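Local coordinates for protein serpin-ZX (PDB 3LE2) that inhibits metacaspase-9 and restrains the protease RD21A in plant cells, acting as a serpin whose reactive center loop is cleaved and covalently traps the target, at residues 152-160 with 324-332. Numbering follows the deposited sequence. Where two conformers were deposited one is given.
Sequences ITEVLPEGS and VSNIFHKAC
L156 lies across one face of the F328 ring, its CG 3.7 Å from the ring centroid and 19° off the normal, a CH-pi contact in which the two side chains cross at about a right angle. CD1 of L156 stands above the ring's plane but beyond its rim, on the CG-CD1 side, 3.5 Å from F328 CD1, while the far end meets S160: its OG approaches F328 CZ obliquely at 3.5 Å. S160 OG donates to P157 O at 2.9 Å, in the carbonyl plane and on a lone pair, a bond that spans the type II turn from P157 to S160 and fixes the rotation of OG.

Farther along the strand, K330 runs alongside the loop, its CB against V155 CG1. With CG anti to the backbone N (chi1 -179°), the chain slides past I152 CG2, then bends so that K330 NZ reaches E154 O in a weak hydrogen bond of 3.4 Å. Between these two side-chain clusters a single water donates to V155 O and H329 O, tying backbone to backbone.

In the second shell, N141 of helix 129-147, helix F of the serpin fold, accepts from L156 N through OD1, and V140 packs on the L156 side chain. Backbone bonds pair N326 and F328 with F169 of strand 167-176, the parallel neighbour in beta-sheet A; serpins insert the cleaved reactive center loop between these two strands. Side-chain packing, one weak bond and one water, without direct backbone pairing between the segments, are consistent with a loop able to shift as the strands part.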
ATOM      1  N   ILE A 152     -10.179 -11.228   0.161  1.00 52.63           N
ATOM      2  CA  ILE A 152     -10.493 -10.236  -0.860  1.00 50.98           C
ATOM      3  C   ILE A 152     -11.374 -10.855  -1.942  1.00 44.04           C
ATOM      4  O   ILE A 152     -11.136 -11.976  -2.396  1.00 40.43           O
ATOM      5  CB  ILE A 152      -9.225  -9.611  -1.450  1.00 60.20           C
ATOM      6  CG1 ILE A 152      -8.522  -8.781  -0.374  1.00 45.97           C
ATOM      7  CG2 ILE A 152      -9.581  -8.758  -2.666  1.00 52.61           C
ATOM      8  CD1 ILE A 152      -7.157  -8.339  -0.752  1.00 41.29           C
ATOM      9  N   THR A 153     -12.390 -10.114  -2.357  1.00 45.23           N
ATOM     10  CA  THR A 153     -13.543 -10.737  -2.970  1.00 48.95           C
ATOM     11  C   THR A 153     -13.848 -10.246  -4.388  1.00 47.59           C
ATOM     12  O   THR A 153     -14.374 -10.999  -5.213  1.00 55.26           O
ATOM     13  CB  THR A 153     -14.769 -10.565  -2.041  1.00 46.92           C
ATOM     14  OG1 THR A 153     -15.538 -11.772  -2.029  1.00 66.24           O
ATOM     15  CG2 THR A 153     -15.634  -9.372  -2.462  1.00 50.02           C
ATOM     16  N   GLU A 154     -13.495  -8.999  -4.677  1.00 40.30           N
ATOM     17  CA  GLU A 154     -13.891  -8.379  -5.938  1.00 44.90           C
ATOM     18  C   GLU A 154     -12.876  -7.372  -6.497  1.00 46.05           C
ATOM     19  O   GLU A 154     -13.145  -6.169  -6.535  1.00 49.93           O
ATOM     20  CB  GLU A 154     -15.244  -7.694  -5.762  1.00 45.60           C
ATOM     21  CG  GLU A 154     -15.722  -6.932  -6.984  1.00 55.06           C
ATOM     22  CD  GLU A 154     -17.222  -6.721  -6.980  1.00 64.86           C
ATOM     23  OE1 GLU A 154     -17.947  -7.637  -6.532  1.00 71.60           O
ATOM     24  OE2 GLU A 154     -17.677  -5.646  -7.428  1.00 59.48           O
ATOM     25  N   VAL A 155     -11.730  -7.866  -6.955  1.00 33.01           N
ATOM     26  CA  VAL A 155     -10.720  -6.993  -7.553  1.00 31.36           C
ATOM     27  C   VAL A 155     -11.200  -6.243  -8.803  1.00 32.30           C
ATOM     28  O   VAL A 155     -10.950  -5.054  -8.926  1.00 32.19           O
ATOM     29  CB  VAL A 155      -9.408  -7.747  -7.856  1.00 35.38           C
ATOM     30  CG1 VAL A 155      -8.274  -6.745  -8.110  1.00 30.27           C
ATOM     31  CG2 VAL A 155      -9.054  -8.642  -6.686  1.00 34.25           C
ATOM     32  N   LEU A 156     -11.893  -6.918  -9.722  1.00 30.64           N
ATOM     33  CA  LEU A 156     -12.431  -6.234 -10.906  1.00 28.37           C
ATOM     34  C   LEU A 156     -13.890  -5.818 -10.694  1.00 29.56           C
ATOM     35  O   LEU A 156     -14.713  -6.653 -10.344  1.00 37.14           O
ATOM     36  CB  LEU A 156     -12.312  -7.104 -12.160  1.00 24.28           C
ATOM     37  CG  LEU A 156     -10.994  -7.144 -12.944  1.00 24.91           C
ATOM     38  CD1 LEU A 156      -9.839  -7.606 -12.077  1.00 27.33           C
ATOM     39  CD2 LEU A 156     -11.146  -8.053 -14.128  1.00 24.41           C
ATOM     40  N   PRO A 157     -14.205  -4.519 -10.877  1.00 32.26           N
ATOM     41  CA  PRO A 157     -15.590  -4.055 -10.754  1.00 28.86           C
ATOM     42  C   PRO A 157     -16.416  -4.503 -11.950  1.00 36.84           C
ATOM     43  O   PRO A 157     -15.859  -4.751 -13.022  1.00 32.03           O
ATOM     44  CB  PRO A 157     -15.459  -2.523 -10.794  1.00 23.92           C
ATOM     45  CG  PRO A 157     -14.044  -2.231 -10.502  1.00 27.39           C
ATOM     46  CD  PRO A 157     -13.270  -3.390 -11.050  1.00 28.43           C
ATOM     47  N   GLU A 158     -17.728  -4.594 -11.772  1.00 34.62           N
ATOM     48  CA  GLU A 158     -18.599  -4.916 -12.881  1.00 37.56           C
ATOM     49  C   GLU A 158     -18.299  -3.990 -14.061  1.00 31.37           C
ATOM     50  O   GLU A 158     -18.047  -2.799 -13.879  1.00 33.88           O
ATOM     51  CB  GLU A 158     -20.073  -4.838 -12.457  1.00 35.14           C
ATOM     52  CG  GLU A 158     -20.469  -5.936 -11.468  1.00 43.65           C
ATOM     53  CD  GLU A 158     -21.982  -6.028 -11.252  1.00 53.06           C
ATOM     54  OE1 GLU A 158     -22.481  -5.409 -10.284  1.00 44.99           O
ATOM     55  OE2 GLU A 158     -22.670  -6.715 -12.048  1.00 38.63           O
ATOM     56  N   GLY A 159     -18.289  -4.560 -15.265  1.00 30.50           N
ATOM     57  CA  GLY A 159     -18.107  -3.793 -16.482  1.00 28.15           C
ATOM     58  C   GLY A 159     -16.705  -3.253 -16.690  1.00 36.69           C
ATOM     59  O   GLY A 159     -16.496  -2.387 -17.534  1.00 38.83           O
ATOM     60  N   SER A 160     -15.735  -3.755 -15.937  1.00 33.33           N
ATOM     61  CA  SER A 160     -14.390  -3.188 -16.001  1.00 32.50           C
ATOM     62  C   SER A 160     -13.557  -3.714 -17.181  1.00 35.37           C
ATOM     63  O   SER A 160     -12.629  -3.043 -17.624  1.00 47.45           O
ATOM     64  CB  SER A 160     -13.651  -3.358 -14.669  1.00 30.25           C
ATOM     65  OG  SER A 160     -13.323  -4.713 -14.433  1.00 33.12           O
ATOM     66  N   VAL A 324      -0.660  -2.668 -22.131  1.00 43.34           N
ATOM     67  CA  VAL A 324      -1.474  -3.006 -20.974  1.00 36.18           C
ATOM     68  C   VAL A 324      -2.804  -2.262 -21.032  1.00 36.76           C
ATOM     69  O   VAL A 324      -2.839  -1.038 -21.204  1.00 39.62           O
ATOM     70  CB  VAL A 324      -0.749  -2.638 -19.670  1.00 40.57           C
ATOM     71  CG1 VAL A 324      -1.607  -2.996 -18.457  1.00 26.91           C
ATOM     72  CG2 VAL A 324       0.613  -3.324 -19.610  1.00 35.26           C
ATOM     73  N   SER A 325      -3.896  -3.008 -20.897  1.00 32.00           N
ATOM     74  CA  SER A 325      -5.236  -2.430 -20.898  1.00 32.79           C
ATOM     75  C   SER A 325      -5.579  -1.856 -19.519  1.00 37.06           C
ATOM     76  O   SER A 325      -6.104  -0.743 -19.402  1.00 33.38           O
ATOM     77  CB  SER A 325      -6.273  -3.492 -21.292  1.00 35.66           C
ATOM     78  OG  SER A 325      -5.918  -4.160 -22.497  1.00 32.07           O
ATOM     79  N   ASN A 326      -5.284  -2.627 -18.477  1.00 29.43           N
ATOM     80  CA  ASN A 326      -5.662  -2.249 -17.128  1.00 25.12           C
ATOM     81  C   ASN A 326      -4.719  -2.847 -16.117  1.00 30.59           C
ATOM     82  O   ASN A 326      -4.151  -3.934 -16.320  1.00 27.29           O
ATOM     83  CB  ASN A 326      -7.061  -2.767 -16.763  1.00 27.49           C
ATOM     84  CG  ASN A 326      -8.079  -2.599 -17.874  1.00 31.80           C
ATOM     85  OD1 ASN A 326      -8.106  -3.370 -18.835  1.00 33.64           O
ATOM     86  ND2 ASN A 326      -8.951  -1.612 -17.725  1.00 29.05           N
ATOM     87  N   ILE A 327      -4.589  -2.146 -15.001  1.00 26.59           N
ATOM     88  CA  ILE A 327      -3.925  -2.701 -13.837  1.00 33.07           C
ATOM     89  C   ILE A 327      -4.878  -2.550 -12.665  1.00 27.66           C
ATOM     90  O   ILE A 327      -4.975  -1.483 -12.052  1.00 26.53           O
ATOM     91  CB  ILE A 327      -2.579  -2.018 -13.541  1.00 31.20           C
ATOM     92  CG1 ILE A 327      -1.631  -2.174 -14.738  1.00 32.68           C
ATOM     93  CG2 ILE A 327      -1.955  -2.593 -12.268  1.00 24.99           C
ATOM     94  CD1 ILE A 327      -0.379  -1.288 -14.643  1.00 27.12           C
ATOM     95  N   PHE A 328      -5.585  -3.640 -12.375  1.00 25.56           N
ATOM     96  CA  PHE A 328      -6.592  -3.673 -11.314  1.00 28.81           C
ATOM     97  C   PHE A 328      -5.970  -3.976  -9.955  1.00 26.91           C
ATOM     98  O   PHE A 328      -5.311  -5.007  -9.780  1.00 26.75           O
ATOM     99  CB  PHE A 328      -7.674  -4.705 -11.651  1.00 25.12           C
ATOM    100  CG  PHE A 328      -8.479  -4.363 -12.881  1.00 29.53           C
ATOM    101  CD1 PHE A 328      -8.327  -5.093 -14.058  1.00 32.54           C
ATOM    102  CD2 PHE A 328      -9.390  -3.303 -12.860  1.00 25.95           C
ATOM    103  CE1 PHE A 328      -9.094  -4.788 -15.204  1.00 24.99           C
ATOM    104  CE2 PHE A 328     -10.144  -2.984 -13.995  1.00 35.63           C
ATOM    105  CZ  PHE A 328      -9.995  -3.728 -15.169  1.00 30.98           C
ATOM    106  N   HIS A 329      -6.173  -3.074  -8.998  1.00 23.50           N
ATOM    107  CA  HIS A 329      -5.599  -3.242  -7.664  1.00 28.22           C
ATOM    108  C   HIS A 329      -6.641  -3.094  -6.564  1.00 27.81           C
ATOM    109  O   HIS A 329      -7.504  -2.215  -6.608  1.00 27.70           O
ATOM    110  CB  HIS A 329      -4.451  -2.244  -7.424  1.00 24.64           C
ATOM    111  CG  HIS A 329      -3.852  -2.325  -6.051  1.00 28.59           C
ATOM    112  ND1 HIS A 329      -3.098  -3.402  -5.628  1.00 34.88           N
ATOM    113  CD2 HIS A 329      -3.883  -1.456  -5.008  1.00 29.17           C
ATOM    114  CE1 HIS A 329      -2.707  -3.200  -4.381  1.00 34.59           C
ATOM    115  NE2 HIS A 329      -3.164  -2.026  -3.983  1.00 34.11           N
ATOM    116  N   LYS A 330      -6.539  -3.956  -5.566  1.00 25.12           N
ATOM    117  CA  LYS A 330      -7.420  -3.881  -4.424  1.00 27.23           C
ATOM    118  C   LYS A 330      -6.641  -4.074  -3.127  1.00 27.85           C
ATOM    119  O   LYS A 330      -5.742  -4.924  -3.037  1.00 28.45           O
ATOM    120  CB  LYS A 330      -8.529  -4.933  -4.532  1.00 30.27           C
ATOM    121  CG  LYS A 330      -9.546  -4.912  -3.375  1.00 30.59           C
ATOM    122  CD  LYS A 330     -10.739  -4.011  -3.667  1.00 39.37           C
ATOM    123  CE  LYS A 330     -12.036  -4.667  -3.212  1.00 43.06           C
ATOM    124  NZ  LYS A 330     -13.240  -4.061  -3.838  1.00 47.91           N
ATOM    125  N   ALA A 331      -7.023  -3.283  -2.129  1.00 21.11           N
ATOM    126  CA  ALA A 331      -6.419  -3.303  -0.823  1.00 25.56           C
ATOM    127  C   ALA A 331      -7.505  -3.038   0.211  1.00 31.65           C
ATOM    128  O   ALA A 331      -8.545  -2.459  -0.103  1.00 28.88           O
ATOM    129  CB  ALA A 331      -5.361  -2.219  -0.750  1.00 27.50           C
ATOM    130  N   CYS A 332      -7.273  -3.456   1.448  0.60 30.79           N
ATOM    131  CA  CYS A 332      -8.186  -3.092   2.530  0.60 36.47           C
ATOM    132  C   CYS A 332      -7.390  -2.828   3.805  0.60 33.71           C
ATOM    133  O   CYS A 332      -6.264  -3.300   3.953  0.60 34.68           O
ATOM    134  CB  CYS A 332      -9.217  -4.191   2.778  0.60 33.50           C
ATOM    135  SG  CYS A 332      -8.455  -5.673   3.416  0.60 34.74           S
TER
HETATM  136  O   HOH W   1     -10.115  -2.499  -8.232  1.00 39.19           O